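Adhesion and penetration protein autotransporter (Haemophilus influenzae, PDB 3SYJ) mediates bacterial aggregation through its secreted passenger domain, is probably a serine protease, and promotes adherence to and invasion of host cells. Local coordinates at residues I7-Q10 against Y11-D14; I49-S52 against V53-R56; F223-A227 against E228-W232; K603-S606 against E607-G610. All coordinates share one frame; numbering follows the deposited sequence.

How the contacts relate
Contacts 1, 2 and 3 fall in the N-terminal part of the chain that matches the S6 peptidase family, whereas contact 4 belongs to the beta-solenoid region. Contact 1 is a buried helical turn, rich in tyrosines and satisfied polar groups, and it touches contact 4, a more exposed short helix whose charged pair is long and probably loose. Tyr-9 N, at the start of helix 9-17, meets Glu-609 of that helix, joining the N-terminal part to the solenoid region. Contact 2, a buried loop turn, packs its apolar side chains against Phe-223 of contact 3, a hairpin end with aromatic residues on one face and charged ones at its exposed tip. Contacts 3 and 4 are farthest apart, with centres about 37 Å from each other.

Contact 1: I7-Q10 against Y11-D14; sequences IDYQ and YYRD
Gln-10 and Asp-14 meet side chain to side chain across one helical turn: NE2 of Gln-10 gives a hydrogen to OD1 of Asp-14 at 2.9 Å. The bond is nearly straight (164°). The acceptor lies in the plane of the amide, yet the nitrogen arrives from above the carboxylate plane, 48° out of it, and the amide and carboxylate planes are steeply inclined to each other. Gln-10 gets there by a bend at its second torsion (chi2 66°), which turns the amide forward along the helix to Asp-14. The pair is buried, and further bonds hold it: NE2 also reaches the carbonyl of Ala-597, while Asp-14 accepts from Ala-597 N and His-596 ND1. A residue with amide donors and one with two acceptors suit this place.

All this belongs to the start of helix 9-17, where Asp-14 N bonds to Gln-10 O at 2.8 Å and Arg-13 N to Tyr-9 O at 3.2 Å. Also buried, against strand 179-182, CG of Arg-13 lies 4.2 Å from CD2 of Tyr-9 before the chain turns away toward Leu-178 O, where NE makes a weak bond. Just ahead of the helix, Ile-7 packs tightly as well. Its CG2 touches CD2 of Tyr-11 at 3.4 Å and lies 4.1 Å from CE2 of Tyr-12, so one branch of the isoleucine serves both rings.

Round Tyr-11 the packing loosens from Ile-7 toward the partly exposed Asp-8. There CB of Asp-8 lies 3.9 Å from CD2 of Tyr-11, and the carbonyl oxygen of Asp-8 lies at that ring's edge while accepting from Tyr-11 N. The phenol of Tyr-11 passes beyond this point to Tyr-32 N.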
loop_
_atom_site.group_PDB
_atom_site.type_symbol
_atom_site.label_atom_id
_atom_site.label_comp_id
_atom_site.label_asym_id
_atom_site.label_seq_id
_atom_site.Cartn_x
_atom_site.Cartn_y
_atom_site.Cartn_z
ATOM N N ILE A 7 13.129 47.098 37.184
ATOM C CA ILE A 7 12.442 45.931 36.634
ATOM C C ILE A 7 11.213 46.401 35.850
ATOM O O ILE A 7 10.520 47.328 36.284
ATOM C CB ILE A 7 12.021 44.969 37.761
ATOM C CG1 ILE A 7 13.248 44.275 38.350
ATOM C CG2 ILE A 7 11.013 43.935 37.266
ATOM C CD1 ILE A 7 12.980 43.600 39.670
ATOM N N ASP A 8 10.964 45.786 34.690
ATOM C CA ASP A 8 9.809 46.136 33.858
ATOM C C ASP A 8 8.557 46.248 34.701
ATOM O O ASP A 8 8.252 45.355 35.490
ATOM C CB ASP A 8 9.559 45.082 32.785
ATOM C CG ASP A 8 10.571 45.133 31.669
ATOM O OD1 ASP A 8 11.229 46.179 31.500
ATOM O OD2 ASP A 8 10.707 44.123 30.956
ATOM N N TYR A 9 7.832 47.346 34.529
ATOM C CA TYR A 9 6.585 47.560 35.249
ATOM C C TYR A 9 5.611 46.440 34.918
ATOM O O TYR A 9 4.778 46.077 35.743
ATOM C CB TYR A 9 5.974 48.906 34.862
ATOM C CG TYR A 9 5.037 49.498 35.893
ATOM C CD1 TYR A 9 5.387 49.561 37.236
ATOM C CD2 TYR A 9 3.817 50.031 35.514
ATOM C CE1 TYR A 9 4.528 50.129 38.179
ATOM C CE2 TYR A 9 2.956 50.595 36.443
ATOM C CZ TYR A 9 3.312 50.643 37.765
ATOM O OH TYR A 9 2.441 51.203 38.665
ATOM N N GLN A 10 5.728 45.883 33.712
ATOM C CA GLN A 10 4.813 44.833 33.272
ATOM C C GLN A 10 4.728 43.663 34.252
ATOM O O GLN A 10 3.651 43.093 34.442
ATOM C CB GLN A 10 5.166 44.331 31.875
ATOM C CG GLN A 10 4.021 43.576 31.208
ATOM C CD GLN A 10 2.812 44.469 30.916
ATOM O OE1 GLN A 10 2.960 45.603 30.459
ATOM N NE2 GLN A 10 1.611 43.950 31.171
ATOM N N TYR A 11 5.849 43.308 34.879
ATOM C CA TYR A 11 5.848 42.210 35.849
ATOM C C TYR A 11 4.811 42.445 36.936
ATOM O O TYR A 11 4.016 41.578 37.259
ATOM C CB TYR A 11 7.217 42.052 36.508
ATOM C CG TYR A 11 8.232 41.298 35.688
ATOM C CD1 TYR A 11 8.181 39.910 35.588
ATOM C CD2 TYR A 11 9.261 41.969 35.039
ATOM C CE1 TYR A 11 9.127 39.217 34.840
ATOM C CE2 TYR A 11 10.205 41.292 34.298
ATOM C CZ TYR A 11 10.137 39.922 34.201
ATOM O OH TYR A 11 11.086 39.266 33.460
ATOM N N TYR A 12 4.828 43.637 37.498
ATOM C CA TYR A 12 3.942 43.957 38.593
ATOM C C TYR A 12 2.487 44.040 38.148
ATOM O O TYR A 12 1.572 43.789 38.927
ATOM C CB TYR A 12 4.370 45.285 39.197
ATOM C CG TYR A 12 5.788 45.309 39.718
ATOM C CD1 TYR A 12 6.090 44.851 40.999
ATOM C CD2 TYR A 12 6.823 45.806 38.940
ATOM C CE1 TYR A 12 7.390 44.887 41.486
ATOM C CE2 TYR A 12 8.123 45.849 39.416
ATOM C CZ TYR A 12 8.402 45.388 40.689
ATOM O OH TYR A 12 9.699 45.433 41.155
ATOM N N ARG A 13 2.270 44.430 36.902
ATOM C CA ARG A 13 0.915 44.511 36.381
ATOM C C ARG A 13 0.388 43.106 36.098
ATOM O O ARG A 13 -0.718 42.765 36.503
ATOM C CB ARG A 13 0.866 45.370 35.119
ATOM C CG ARG A 13 1.141 46.855 35.346
ATOM C CD ARG A 13 0.091 47.512 36.223
ATOM N NE ARG A 13 -1.235 46.961 35.977
ATOM C CZ ARG A 13 -1.981 47.254 34.921
ATOM N NH1 ARG A 13 -1.506 48.108 34.033
ATOM N NH2 ARG A 13 -3.177 46.697 34.747
ATOM N N ASP A 14 1.188 42.292 35.415
ATOM C CA ASP A 14 0.796 40.920 35.098
ATOM C C ASP A 14 0.526 40.128 36.376
ATOM O O ASP A 14 -0.443 39.364 36.458
ATOM C CB ASP A 14 1.867 40.223 34.249
ATOM C CG ASP A 14 1.835 40.659 32.782
ATOM O OD1 ASP A 14 0.888 41.384 32.399
ATOM O OD2 ASP A 14 2.751 40.276 32.016
#

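Contact 2: I49-S52 against V53-R56; sequences IDFS and VVSR
Val-54 N reaches back to the carbonyl oxygen of Phe-51 at 2.9 Å, closing a beta turn whose middle residues, Ser-52 and Val-53, have type I backbone angles. Ahead of this turn, Ile-49 lays its CG2 over the centre of the Phe-51 ring, 3.4 Å above the plane, a snug fit for a branched aliphatic chain. Asp-50 follows and forms an Asx turn: OD1 accepts from Ser-52 N at 2.9 Å and from Ser-52 OG at 2.7 Å, both donors coming from the same face of the carboxylate. OD2 is left to pair with Arg-476. The main-chain oxygen of Asp-50 lies 3.9 Å from CG2 of Val-53. Phe-51 then runs side by side with Val-54, its CD1 4.0 Å from CG2, and a water donates to both Phe-51 O and Val-54 O. In Ser-52 the hydroxyl stands between backbone N and carbonyl carbon (chi1 74°), which turns it back to Asp-50; a small hydroxylated residue suits that corner. The turn belongs to the loop between strands 38-42 and 61-64, and its apolar side lies on strands 151-155 and 221-226, with Phe-51 and Val-54 both against Ile-154.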
loop_
_atom_site.group_PDB
_atom_site.type_symbol
_atom_site.label_atom_id
_atom_site.label_comp_id
_atom_site.label_asym_id
_atom_site.label_seq_id
_atom_site.Cartn_x
_atom_site.Cartn_y
_atom_site.Cartn_z
ATOM N N ILE A 49 -0.831 32.416 43.326
ATOM C CA ILE A 49 -2.102 32.739 43.965
ATOM C C ILE A 49 -3.199 33.090 42.940
ATOM O O ILE A 49 -2.916 33.582 41.852
ATOM C CB ILE A 49 -1.894 33.918 44.955
ATOM C CG1 ILE A 49 -3.098 34.109 45.873
ATOM C CG2 ILE A 49 -1.570 35.209 44.209
ATOM C CD1 ILE A 49 -2.878 35.168 46.936
ATOM N N ASP A 50 -4.453 32.828 43.282
ATOM C CA ASP A 50 -5.564 33.224 42.430
ATOM C C ASP A 50 -6.064 34.545 42.982
ATOM O O ASP A 50 -6.706 34.574 44.032
ATOM C CB ASP A 50 -6.669 32.169 42.484
ATOM C CG ASP A 50 -7.820 32.445 41.508
ATOM O OD1 ASP A 50 -8.053 33.612 41.121
ATOM O OD2 ASP A 50 -8.515 31.474 41.139
ATOM N N PHE A 51 -5.754 35.639 42.293
ATOM C CA PHE A 51 -6.112 36.970 42.784
ATOM C C PHE A 51 -7.581 37.338 42.488
ATOM O O PHE A 51 -8.034 38.434 42.826
ATOM C CB PHE A 51 -5.174 38.042 42.206
ATOM C CG PHE A 51 -3.894 38.246 42.996
ATOM C CD1 PHE A 51 -3.919 38.387 44.385
ATOM C CD2 PHE A 51 -2.674 38.354 42.337
ATOM C CE1 PHE A 51 -2.754 38.606 45.103
ATOM C CE2 PHE A 51 -1.498 38.577 43.050
ATOM C CZ PHE A 51 -1.535 38.693 44.437
ATOM N N SER A 52 -8.330 36.433 41.866
ATOM C CA SER A 52 -9.729 36.727 41.546
ATOM C C SER A 52 -10.589 37.008 42.796
ATOM O O SER A 52 -11.663 37.595 42.696
ATOM C CB SER A 52 -10.344 35.618 40.682
ATOM O OG SER A 52 -10.613 34.454 41.443
ATOM N N VAL A 53 -10.097 36.617 43.970
ATOM C CA VAL A 53 -10.809 36.873 45.226
ATOM C C VAL A 53 -10.651 38.319 45.704
ATOM O O VAL A 53 -11.300 38.746 46.667
ATOM C CB VAL A 53 -10.323 35.946 46.354
ATOM C CG1 VAL A 53 -10.395 34.497 45.907
ATOM C CG2 VAL A 53 -8.902 36.315 46.765
ATOM N N VAL A 54 -9.778 39.065 45.034
ATOM C CA VAL A 54 -9.572 40.476 45.345
ATOM C C VAL A 54 -10.473 41.364 44.492
ATOM O O VAL A 54 -10.575 41.180 43.272
ATOM C CB VAL A 54 -8.104 40.894 45.121
ATOM C CG1 VAL A 54 -7.930 42.395 45.369
ATOM C CG2 VAL A 54 -7.182 40.073 46.011
ATOM N N SER A 55 -11.124 42.329 45.126
ATOM C CA SER A 55 -12.023 43.199 44.389
ATOM C C SER A 55 -11.226 43.989 43.362
ATOM O O SER A 55 -10.063 44.305 43.580
ATOM C CB SER A 55 -12.778 44.136 45.330
ATOM O OG SER A 55 -11.890 45.029 45.971
ATOM N N ARG A 56 -11.857 44.291 42.237
ATOM C CA ARG A 56 -11.242 45.097 41.194
ATOM C C ARG A 56 -10.636 46.404 41.714
ATOM O O ARG A 56 -9.638 46.881 41.182
ATOM C CB ARG A 56 -12.279 45.425 40.124
ATOM C CG ARG A 56 -12.579 44.290 39.168
ATOM C CD ARG A 56 -11.504 44.247 38.104
ATOM N NE ARG A 56 -10.639 43.104 38.305
ATOM C CZ ARG A 56 -9.352 43.058 37.981
ATOM N NH1 ARG A 56 -8.738 44.117 37.458
ATOM N NH2 ARG A 56 -8.673 41.942 38.209
HETATM O O HOH W 1 -8.338 40.986 41.460
HETATM O O HOH W 2 -11.666 39.616 40.905
#

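Contact 3: F223-A227 against E228-W232; sequences FIYDA and EKQKW
Tyr-225 and Trp-232 face each other as a non-hydrogen-bonded pair near the end of an antiparallel beta hairpin, strands 221-226 and 231-238, whose return is shaped by a G1 beta bulge. CB of Tyr-225 sits over the six-membered ring of the indole, 3.8 Å from its centroid, as a CH-pi contact. With CG anti to the backbone nitrogen (chi1 -170°), the phenol swings its edge to the five-membered ring in a T-shaped pair with planes at 60°. Of its ring atoms, CD1 comes nearest, 3.7 Å from CE2 of Trp-232. Broad and flat, the indole offers one face to both parts of the tyrosine and still turns NE1 to the carbonyl of Pro-47.

Farther out, the phenol oxygen of Tyr-225 lies 3.3 Å from CA of Gln-230. In the bulge, Gln-230 and Lys-231 both stand opposite Asp-226. Gln-230 has a positive phi (65°), a conformation more usual for glycine, and its backbone N bonds weakly to Asp-226 O. Asp-226 and Lys-231 keep both bonds of a hydrogen-bonded pair, Asp-226 N to Lys-231 O at 2.9 Å and Lys-231 N to Asp-226 O.

Aspartate suits the turn because its short side chain can fold over the tip. The Lys-229 chain crosses it at a slant, CE 3.3 Å from OD2, but NZ stops short of a salt bridge. OD1 accepts weakly from Glu-228 N and, in a nearly straight bond from above the carboxylate plane, from Lys-229 N at 2.9 Å.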
loop_
_atom_site.group_PDB
_atom_site.type_symbol
_atom_site.label_atom_id
_atom_site.label_comp_id
_atom_site.label_asym_id
_atom_site.label_seq_id
_atom_site.Cartn_x
_atom_site.Cartn_y
_atom_site.Cartn_z
ATOM N N PHE A 223 -1.532 38.167 51.574
ATOM C CA PHE A 223 -1.786 36.731 51.605
ATOM C C PHE A 223 -0.537 35.956 51.972
ATOM O O PHE A 223 0.572 36.355 51.627
ATOM C CB PHE A 223 -2.264 36.248 50.233
ATOM C CG PHE A 223 -3.482 36.956 49.730
ATOM C CD1 PHE A 223 -4.744 36.433 49.959
ATOM C CD2 PHE A 223 -3.367 38.145 49.027
ATOM C CE1 PHE A 223 -5.881 37.085 49.497
ATOM C CE2 PHE A 223 -4.495 38.802 48.557
ATOM C CZ PHE A 223 -5.758 38.266 48.794
ATOM N N ILE A 224 -0.714 34.833 52.659
ATOM C CA ILE A 224 0.420 34.000 53.020
ATOM C C ILE A 224 0.174 32.558 52.601
ATOM O O ILE A 224 -0.954 32.059 52.676
ATOM C CB ILE A 224 0.760 34.113 54.532
ATOM C CG1 ILE A 224 2.177 33.590 54.820
ATOM C CG2 ILE A 224 -0.308 33.428 55.397
ATOM C CD1 ILE A 224 2.662 33.877 56.227
ATOM N N TYR A 225 1.221 31.893 52.123
ATOM C CA TYR A 225 1.079 30.507 51.716
ATOM C C TYR A 225 1.401 29.551 52.860
ATOM O O TYR A 225 2.517 29.550 53.381
ATOM C CB TYR A 225 1.975 30.188 50.522
ATOM C CG TYR A 225 1.687 28.824 49.908
ATOM C CD1 TYR A 225 0.528 28.610 49.178
ATOM C CD2 TYR A 225 2.565 27.761 50.066
ATOM C CE1 TYR A 225 0.250 27.384 48.609
ATOM C CE2 TYR A 225 2.298 26.523 49.505
ATOM C CZ TYR A 225 1.133 26.341 48.775
ATOM O OH TYR A 225 0.840 25.130 48.199
ATOM N N ASP A 226 0.409 28.747 53.243
ATOM C CA ASP A 226 0.600 27.662 54.200
ATOM C C ASP A 226 1.037 26.409 53.440
ATOM O O ASP A 226 0.250 25.819 52.708
ATOM C CB ASP A 226 -0.703 27.396 54.959
ATOM C CG ASP A 226 -0.528 26.419 56.112
ATOM O OD1 ASP A 226 0.193 25.411 55.951
ATOM O OD2 ASP A 226 -1.123 26.656 57.184
ATOM N N ALA A 227 2.293 26.012 53.611
ATOM C CA ALA A 227 2.864 24.905 52.842
ATOM C C ALA A 227 2.401 23.540 53.348
ATOM O O ALA A 227 2.377 22.564 52.598
ATOM C CB ALA A 227 4.384 24.980 52.856
ATOM N N GLU A 228 2.045 23.471 54.623
ATOM C CA GLU A 228 1.540 22.230 55.188
ATOM C C GLU A 228 0.150 21.939 54.614
ATOM O O GLU A 228 -0.103 20.839 54.118
ATOM C CB GLU A 228 1.545 22.322 56.715
ATOM C CG GLU A 228 2.768 23.087 57.232
ATOM C CD GLU A 228 3.033 22.903 58.721
ATOM O OE1 GLU A 228 2.077 22.989 59.523
ATOM O OE2 GLU A 228 4.211 22.681 59.090
ATOM N N LYS A 229 -0.728 22.940 54.636
ATOM C CA LYS A 229 -2.073 22.812 54.073
ATOM C C LYS A 229 -2.085 22.886 52.546
ATOM O O LYS A 229 -3.018 22.403 51.905
ATOM C CB LYS A 229 -3.001 23.900 54.623
ATOM C CG LYS A 229 -3.124 23.969 56.141
ATOM C CD LYS A 229 -4.154 25.027 56.530
ATOM C CE LYS A 229 -4.095 25.403 58.003
ATOM N NZ LYS A 229 -4.577 24.332 58.914
ATOM N N GLN A 230 -1.052 23.502 51.975
ATOM C CA GLN A 230 -0.997 23.770 50.539
ATOM C C GLN A 230 -2.087 24.745 50.100
ATOM O O GLN A 230 -2.742 24.549 49.076
ATOM C CB GLN A 230 -1.088 22.475 49.730
ATOM C CG GLN A 230 0.049 21.515 49.995
ATOM C CD GLN A 230 0.441 20.734 48.759
ATOM O OE1 GLN A 230 -0.400 20.099 48.111
ATOM N NE2 GLN A 230 1.730 20.785 48.418
ATOM N N LYS A 231 -2.263 25.804 50.877
ATOM C CA LYS A 231 -3.333 26.759 50.647
ATOM C C LYS A 231 -2.748 28.144 50.653
ATOM O O LYS A 231 -1.870 28.438 51.457
ATOM C CB LYS A 231 -4.337 26.714 51.799
ATOM C CG LYS A 231 -5.573 25.883 51.584
ATOM C CD LYS A 231 -6.531 26.061 52.762
ATOM C CE LYS A 231 -7.931 25.594 52.400
ATOM N NZ LYS A 231 -7.973 24.146 52.032
ATOM N N TRP A 232 -3.249 29.006 49.782
ATOM C CA TRP A 232 -3.100 30.428 50.022
ATOM C C TRP A 232 -4.177 30.837 51.027
ATOM O O TRP A 232 -5.326 30.393 50.944
ATOM C CB TRP A 232 -3.216 31.228 48.725
ATOM C CG TRP A 232 -1.974 31.193 47.867
ATOM C CD1 TRP A 232 -1.763 30.433 46.747
ATOM C CD2 TRP A 232 -0.777 31.959 48.062
ATOM N NE1 TRP A 232 -0.506 30.681 46.232
ATOM C CE2 TRP A 232 0.120 31.614 47.022
ATOM C CE3 TRP A 232 -0.373 32.904 49.014
ATOM C CZ2 TRP A 232 1.389 32.186 46.904
ATOM C CZ3 TRP A 232 0.902 33.472 48.893
ATOM C CH2 TRP A 232 1.758 33.108 47.849
HETATM O O HOH W 3 3.562 22.834 50.096
#

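Contact 4: K603-S606 against E607-G610; sequences KRWS and EMEG
Lys-603 and Glu-607 lie one turn apart on the short helix 603-609 of the beta-solenoid region, which ends in a Schellman motif with Gly-610 as its C-prime residue: Ile-611 N turns to Ser-606 O and Gly-610 N, weakly, to Glu-607 O. Gly-610 takes a positive phi (80°), where a CB would press on the preceding carbonyl oxygen.

The side chain of Glu-607 reaches back along the first turn, extended beyond CG. Its CB rests near two carbonyl oxygens, Lys-603 O at 3.4 Å and Arg-604 O at 3.5 Å. CG then passes Lys-603 O, which also accepts from Glu-607 N at 3.0 Å, and CD stays close beside it. OE1 lies farther off, but OE2 approaches Lys-603 O to 3.3 Å, two acceptors without a bond. OE2 also lies 3.0 Å from CD of Lys-603 and makes only a long salt bridge to NZ, 3.9 Å away. Flexible charged chains suit this exposed flank, where such a pairing is probably loose.

Away from this pair, Trp-605, Met-608 and Glu-609 meet the N-terminal part of the chain. Glu-609, whose N bonds to Trp-605 O at 2.9 Å, sends OE1 to Lys-34 NZ and OE2 to Tyr-9 N. Trp-605 meets Trp-161 with planes roughly perpendicular. Met-608 adds a Met-aromatic contact from the ring's edge: its chain, with CG anti to the backbone nitrogen (chi1 -175°), carries SD to 4.2 Å from CD1 of Trp-605.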
loop_
_atom_site.group_PDB
_atom_site.type_symbol
_atom_site.label_atom_id
_atom_site.label_comp_id
_atom_site.label_asym_id
_atom_site.label_seq_id
_atom_site.Cartn_x
_atom_site.Cartn_y
_atom_site.Cartn_z
ATOM N N LYS A 603 1.234 59.432 28.557
ATOM C CA LYS A 603 2.271 59.567 27.539
ATOM C C LYS A 603 3.665 59.541 28.147
ATOM O O LYS A 603 4.544 58.812 27.691
ATOM C CB LYS A 603 2.089 60.890 26.797
ATOM C CG LYS A 603 1.497 60.784 25.408
ATOM C CD LYS A 603 2.598 60.804 24.362
ATOM C CE LYS A 603 2.112 61.427 23.062
ATOM N NZ LYS A 603 3.240 62.021 22.281
ATOM N N ARG A 604 3.849 60.343 29.188
ATOM C CA ARG A 604 5.162 60.576 29.768
ATOM C C ARG A 604 5.788 59.328 30.367
ATOM O O ARG A 604 6.904 58.944 30.017
ATOM C CB ARG A 604 5.081 61.661 30.841
ATOM C CG ARG A 604 6.375 61.849 31.602
ATOM C CD ARG A 604 6.184 62.815 32.746
ATOM N NE ARG A 604 7.434 63.066 33.452
ATOM C CZ ARG A 604 7.537 63.847 34.522
ATOM N NH1 ARG A 604 6.456 64.450 35.011
ATOM N NH2 ARG A 604 8.715 64.025 35.106
ATOM N N TRP A 605 5.077 58.707 31.295
ATOM C CA TRP A 605 5.644 57.564 31.993
ATOM C C TRP A 605 5.663 56.296 31.147
ATOM O O TRP A 605 6.522 55.438 31.341
ATOM C CB TRP A 605 5.001 57.386 33.366
ATOM C CG TRP A 605 5.481 58.463 34.300
ATOM C CD1 TRP A 605 6.793 58.748 34.632
ATOM C CD2 TRP A 605 4.682 59.414 34.993
ATOM N NE1 TRP A 605 6.843 59.809 35.501
ATOM C CE2 TRP A 605 5.562 60.238 35.737
ATOM C CE3 TRP A 605 3.309 59.646 35.071
ATOM C CZ2 TRP A 605 5.108 61.271 36.545
ATOM C CZ3 TRP A 605 2.858 60.678 35.872
ATOM C CH2 TRP A 605 3.755 61.479 36.598
ATOM N N SER A 606 4.755 56.203 30.177
ATOM C CA SER A 606 4.836 55.153 29.168
ATOM C C SER A 606 6.142 55.263 28.380
ATOM O O SER A 606 6.824 54.259 28.142
ATOM C CB SER A 606 3.646 55.227 28.211
ATOM O OG SER A 606 2.433 54.915 28.876
ATOM N N GLU A 607 6.488 56.484 27.974
ATOM C CA GLU A 607 7.718 56.717 27.217
ATOM C C GLU A 607 8.955 56.388 28.048
ATOM O O GLU A 607 9.925 55.830 27.542
ATOM C CB GLU A 607 7.783 58.158 26.726
ATOM C CG GLU A 607 7.014 58.401 25.445
ATOM C CD GLU A 607 6.550 59.841 25.317
ATOM O OE1 GLU A 607 7.292 60.745 25.761
ATOM O OE2 GLU A 607 5.443 60.066 24.776
ATOM N N MET A 608 8.904 56.735 29.328
ATOM C CA MET A 608 9.979 56.437 30.255
ATOM C C MET A 608 10.149 54.931 30.405
ATOM O O MET A 608 11.266 54.407 30.370
ATOM C CB MET A 608 9.691 57.093 31.605
ATOM C CG MET A 608 10.809 56.949 32.610
ATOM S SD MET A 608 10.888 58.272 33.834
ATOM C CE MET A 608 12.074 57.514 34.936
ATOM N N GLU A 609 9.030 54.231 30.559
ATOM C CA GLU A 609 9.052 52.783 30.685
ATOM C C GLU A 609 9.363 52.099 29.348
ATOM O O GLU A 609 9.855 50.973 29.319
ATOM C CB GLU A 609 7.728 52.281 31.278
ATOM C CG GLU A 609 7.633 50.774 31.464
ATOM C CD GLU A 609 8.655 50.211 32.435
ATOM O OE1 GLU A 609 9.275 50.985 33.194
ATOM O OE2 GLU A 609 8.829 48.980 32.447
ATOM N N GLY A 610 9.089 52.784 28.243
ATOM C CA GLY A 610 9.340 52.217 26.929
ATOM C C GLY A 610 8.280 51.240 26.423
ATOM O O GLY A 610 8.593 50.315 25.668
#